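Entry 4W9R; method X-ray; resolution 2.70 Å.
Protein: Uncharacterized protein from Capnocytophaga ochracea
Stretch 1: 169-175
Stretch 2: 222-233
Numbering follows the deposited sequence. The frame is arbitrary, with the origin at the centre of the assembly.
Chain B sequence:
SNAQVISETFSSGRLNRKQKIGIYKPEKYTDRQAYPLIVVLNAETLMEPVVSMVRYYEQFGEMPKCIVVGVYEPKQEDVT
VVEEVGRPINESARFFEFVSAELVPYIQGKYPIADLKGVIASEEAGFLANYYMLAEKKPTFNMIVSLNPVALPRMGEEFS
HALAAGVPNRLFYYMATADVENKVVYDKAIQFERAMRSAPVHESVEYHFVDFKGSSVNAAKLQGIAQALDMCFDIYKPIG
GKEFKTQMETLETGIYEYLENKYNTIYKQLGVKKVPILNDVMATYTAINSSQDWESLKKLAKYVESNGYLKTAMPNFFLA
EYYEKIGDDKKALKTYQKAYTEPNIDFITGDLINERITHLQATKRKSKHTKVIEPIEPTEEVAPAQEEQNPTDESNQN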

# COMPACT_ATOMS: atom_id res chain seq x y z
N ASN B 169 -12.40 -15.93 21.63
CA ASN B 169 -11.40 -16.57 20.78
C ASN B 169 -10.17 -15.72 20.50
O ASN B 169 -9.11 -15.93 21.10
CB ASN B 169 -12.04 -16.99 19.45
CG ASN B 169 -11.06 -17.68 18.52
OD1 ASN B 169 -10.09 -18.30 18.97
ND2 ASN B 169 -11.31 -17.59 17.22
N ARG B 170 -10.30 -14.74 19.61
CA ARG B 170 -9.16 -13.89 19.26
C ARG B 170 -9.59 -12.49 18.84
O ARG B 170 -10.62 -12.31 18.19
CB ARG B 170 -8.35 -14.54 18.14
CG ARG B 170 -7.14 -13.73 17.68
CD ARG B 170 -6.30 -14.51 16.69
NE ARG B 170 -5.15 -13.76 16.20
CZ ARG B 170 -5.09 -13.19 15.00
NH1 ARG B 170 -6.11 -13.29 14.16
NH2 ARG B 170 -4.00 -12.52 14.63
N LEU B 171 -8.79 -11.50 19.23
CA LEU B 171 -9.01 -10.13 18.79
C LEU B 171 -7.71 -9.52 18.29
O LEU B 171 -6.74 -9.39 19.04
CB LEU B 171 -9.59 -9.28 19.91
CG LEU B 171 -9.69 -7.78 19.60
CD1 LEU B 171 -10.56 -7.55 18.37
CD2 LEU B 171 -10.23 -7.02 20.79
N PHE B 172 -7.68 -9.15 17.01
CA PHE B 172 -6.54 -8.46 16.44
C PHE B 172 -6.84 -6.97 16.34
O PHE B 172 -7.73 -6.56 15.58
CB PHE B 172 -6.18 -9.03 15.07
CG PHE B 172 -4.99 -8.36 14.43
CD1 PHE B 172 -3.71 -8.81 14.69
CD2 PHE B 172 -5.16 -7.28 13.57
CE1 PHE B 172 -2.61 -8.20 14.10
CE2 PHE B 172 -4.07 -6.67 12.98
CZ PHE B 172 -2.79 -7.13 13.25
N TYR B 173 -6.12 -6.16 17.10
CA TYR B 173 -6.32 -4.72 17.07
C TYR B 173 -5.09 -3.99 16.56
O TYR B 173 -3.98 -4.20 17.05
CB TYR B 173 -6.70 -4.20 18.46
CG TYR B 173 -6.96 -2.71 18.49
CD1 TYR B 173 -8.18 -2.19 18.07
CD2 TYR B 173 -5.99 -1.82 18.93
CE1 TYR B 173 -8.43 -0.84 18.09
CE2 TYR B 173 -6.23 -0.46 18.95
CZ TYR B 173 -7.45 0.03 18.53
OH TYR B 173 -7.69 1.38 18.56
N TYR B 174 -5.30 -3.12 15.57
CA TYR B 174 -4.21 -2.34 15.00
C TYR B 174 -4.59 -0.87 14.91
O TYR B 174 -5.59 -0.51 14.28
CB TYR B 174 -3.83 -2.87 13.62
CG TYR B 174 -2.69 -2.13 12.96
CD1 TYR B 174 -2.92 -1.04 12.13
CD2 TYR B 174 -1.38 -2.52 13.17
CE1 TYR B 174 -1.87 -0.36 11.53
CE2 TYR B 174 -0.32 -1.85 12.57
CZ TYR B 174 -0.58 -0.77 11.75
OH TYR B 174 0.47 -0.11 11.16
N MSE B 175 -3.79 -0.01 15.53
CA MSE B 175 -4.00 1.43 15.44
C MSE B 175 -2.75 2.14 14.94
O MSE B 175 -1.64 1.86 15.40
CB MSE B 175 -4.42 2.00 16.79
CG MSE B 175 -4.44 3.52 16.84
SE MSE B 175 -5.02 4.21 18.56
CE MSE B 175 -4.61 6.10 18.29
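Stretch 2, residues 222-233: LQGIAQALDMCF

A strand meets a helix chiefly through the side chains on the face turned toward it, and because side chains alternate along an extended backbone, every second residue qualifies. The segment 222-233 of this Capnocytophaga ochracea protein, packed on strand 171-175, is a compact example. Residues 222-232 are helical, in a helix that begins earlier in the chain, and each backbone N from Ala-226 to Phe-233 bonds to the O four residues before it. Phe-233 is the first to leave helical phi/psi. The helix runs nearly antiparallel to the strand, with an angle of 160° between their N-to-C directions and a closest approach of 9.3 Å between axes. Arg-170, Phe-172 and Tyr-174 point toward it; Leu-171, Tyr-173 and Met-175 make no contact with it.

Tyr-174 and Phe-172 have the largest covered areas, and both adopt the t rotamer at chi1. Since the chains run in opposite senses, advancing two residues along the strand means stepping back one turn of helix: Phe-172 CA lies 6.5 Å from Cys-232 CA, and Tyr-174 CA lies 6.3 Å from Ala-228 CA. At these two points of register the helix carries cysteine and alanine. Each lays its CB over the face of an aromatic ring. Cys-232 CB sits 3.6 Å from the centroid of the Phe-172 ring (atoms CG to CZ), almost on the ring normal, while Cys-232 SG hangs over the same ring at 4.2 Å from that centroid. Ala-228 CB lies over the Tyr-174 ring less centrally, 4.1 Å from the centroid of its atoms CG to CZ and 23° off the normal, with Tyr-174 CG at 3.8 Å.

The selenomethionine at Met-231 points toward the strand and touches both aromatic residues. Its CB is 3.9 Å from Phe-172 CZ, and its CE, at the end of an m, t, m side chain, reaches to 3.5 Å from Tyr-174 CD2. Farther back along the helix, Gly-224 O approaches Tyr-174 CE1 at 3.4 Å; an ideal CB on Gly-224 would come within 3.6 Å of Tyr-174 CE1, a close contact.

Two polar contacts accompany this apolar row. Tyr-174 OH donates a hydrogen bond to Gln-227 OE1 at 2.8 Å, with Gln-227 OE1 at the ring's edge and Ala-228 CB over one face. Just before the strand, Arg-170 NH2 makes a weak hydrogen bond to Cys-232 O at 3.4 Å, its angle of 137° well short of linear. Together the two segments bury 390 Å².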

# COMPACT_ATOMS: atom_id res chain seq x y z
N LEU B 222 -1.77 4.03 4.26
CA LEU B 222 -1.48 2.97 3.30
C LEU B 222 -0.57 1.93 3.93
O LEU B 222 -0.80 0.73 3.80
CB LEU B 222 -0.82 3.54 2.04
CG LEU B 222 -1.69 4.37 1.10
CD1 LEU B 222 -0.89 4.78 -0.13
CD2 LEU B 222 -2.95 3.62 0.70
N GLN B 223 0.47 2.40 4.61
CA GLN B 223 1.42 1.51 5.27
C GLN B 223 0.75 0.77 6.42
O GLN B 223 1.13 -0.35 6.76
CB GLN B 223 2.63 2.29 5.76
CG GLN B 223 3.41 2.98 4.65
CD GLN B 223 4.59 3.77 5.18
OE1 GLN B 223 5.50 3.21 5.80
NE2 GLN B 223 4.58 5.07 4.94
N GLY B 224 -0.26 1.40 7.02
CA GLY B 224 -1.01 0.80 8.10
C GLY B 224 -1.78 -0.43 7.64
O GLY B 224 -1.80 -1.45 8.32
N ILE B 225 -2.42 -0.32 6.48
CA ILE B 225 -3.15 -1.44 5.89
C ILE B 225 -2.21 -2.59 5.58
O ILE B 225 -2.51 -3.75 5.88
CB ILE B 225 -3.87 -1.02 4.60
CG1 ILE B 225 -4.85 0.12 4.88
CG2 ILE B 225 -4.61 -2.21 3.99
CD1 ILE B 225 -5.54 0.65 3.64
N ALA B 226 -1.06 -2.27 4.99
CA ALA B 226 -0.07 -3.28 4.62
C ALA B 226 0.42 -4.04 5.84
O ALA B 226 0.51 -5.27 5.82
CB ALA B 226 1.09 -2.63 3.89
N GLN B 227 0.74 -3.31 6.90
CA GLN B 227 1.22 -3.93 8.13
C GLN B 227 0.14 -4.75 8.82
O GLN B 227 0.39 -5.87 9.25
CB GLN B 227 1.75 -2.86 9.09
CG GLN B 227 3.04 -2.20 8.64
CD GLN B 227 3.59 -1.23 9.66
OE1 GLN B 227 3.04 -1.08 10.75
NE2 GLN B 227 4.69 -0.57 9.31
N ALA B 228 -1.06 -4.19 8.92
CA ALA B 228 -2.16 -4.83 9.62
C ALA B 228 -2.52 -6.18 8.99
O ALA B 228 -2.65 -7.18 9.69
CB ALA B 228 -3.38 -3.92 9.66
N LEU B 229 -2.68 -6.19 7.67
CA LEU B 229 -2.98 -7.42 6.95
C LEU B 229 -1.85 -8.43 7.08
O LEU B 229 -2.10 -9.63 7.19
CB LEU B 229 -3.24 -7.12 5.47
CG LEU B 229 -4.47 -6.28 5.14
CD1 LEU B 229 -4.51 -5.97 3.66
CD2 LEU B 229 -5.74 -7.01 5.57
N ASP B 230 -0.62 -7.94 7.07
CA ASP B 230 0.55 -8.80 7.16
C ASP B 230 0.59 -9.57 8.47
O ASP B 230 0.81 -10.78 8.49
CB ASP B 230 1.83 -7.98 7.01
CG ASP B 230 3.08 -8.83 7.08
OD1 ASP B 230 3.14 -9.85 6.36
OD2 ASP B 230 4.00 -8.48 7.84
N MSE B 231 0.37 -8.86 9.58
CA MSE B 231 0.50 -9.45 10.91
C MSE B 231 -0.71 -10.29 11.30
O MSE B 231 -0.57 -11.33 11.95
CB MSE B 231 0.72 -8.35 11.94
CG MSE B 231 2.08 -7.68 11.82
SE MSE B 231 2.27 -6.20 13.07
CE MSE B 231 0.78 -5.12 12.46
N CYS B 232 -1.90 -9.84 10.92
CA CYS B 232 -3.13 -10.53 11.28
C CYS B 232 -3.22 -11.91 10.64
O CYS B 232 -3.60 -12.89 11.28
CB CYS B 232 -4.34 -9.68 10.89
SG CYS B 232 -5.94 -10.41 11.31
N PHE B 233 -2.86 -11.98 9.36
CA PHE B 233 -2.93 -13.22 8.59
C PHE B 233 -1.61 -13.99 8.58
O PHE B 233 -1.48 -14.99 7.88
CB PHE B 233 -3.37 -12.92 7.16
CG PHE B 233 -4.80 -12.49 7.05
CD1 PHE B 233 -5.15 -11.15 7.08
CD2 PHE B 233 -5.81 -13.44 6.94
CE1 PHE B 233 -6.47 -10.76 6.98
CE2 PHE B 233 -7.13 -13.05 6.84
CZ PHE B 233 -7.46 -11.71 6.86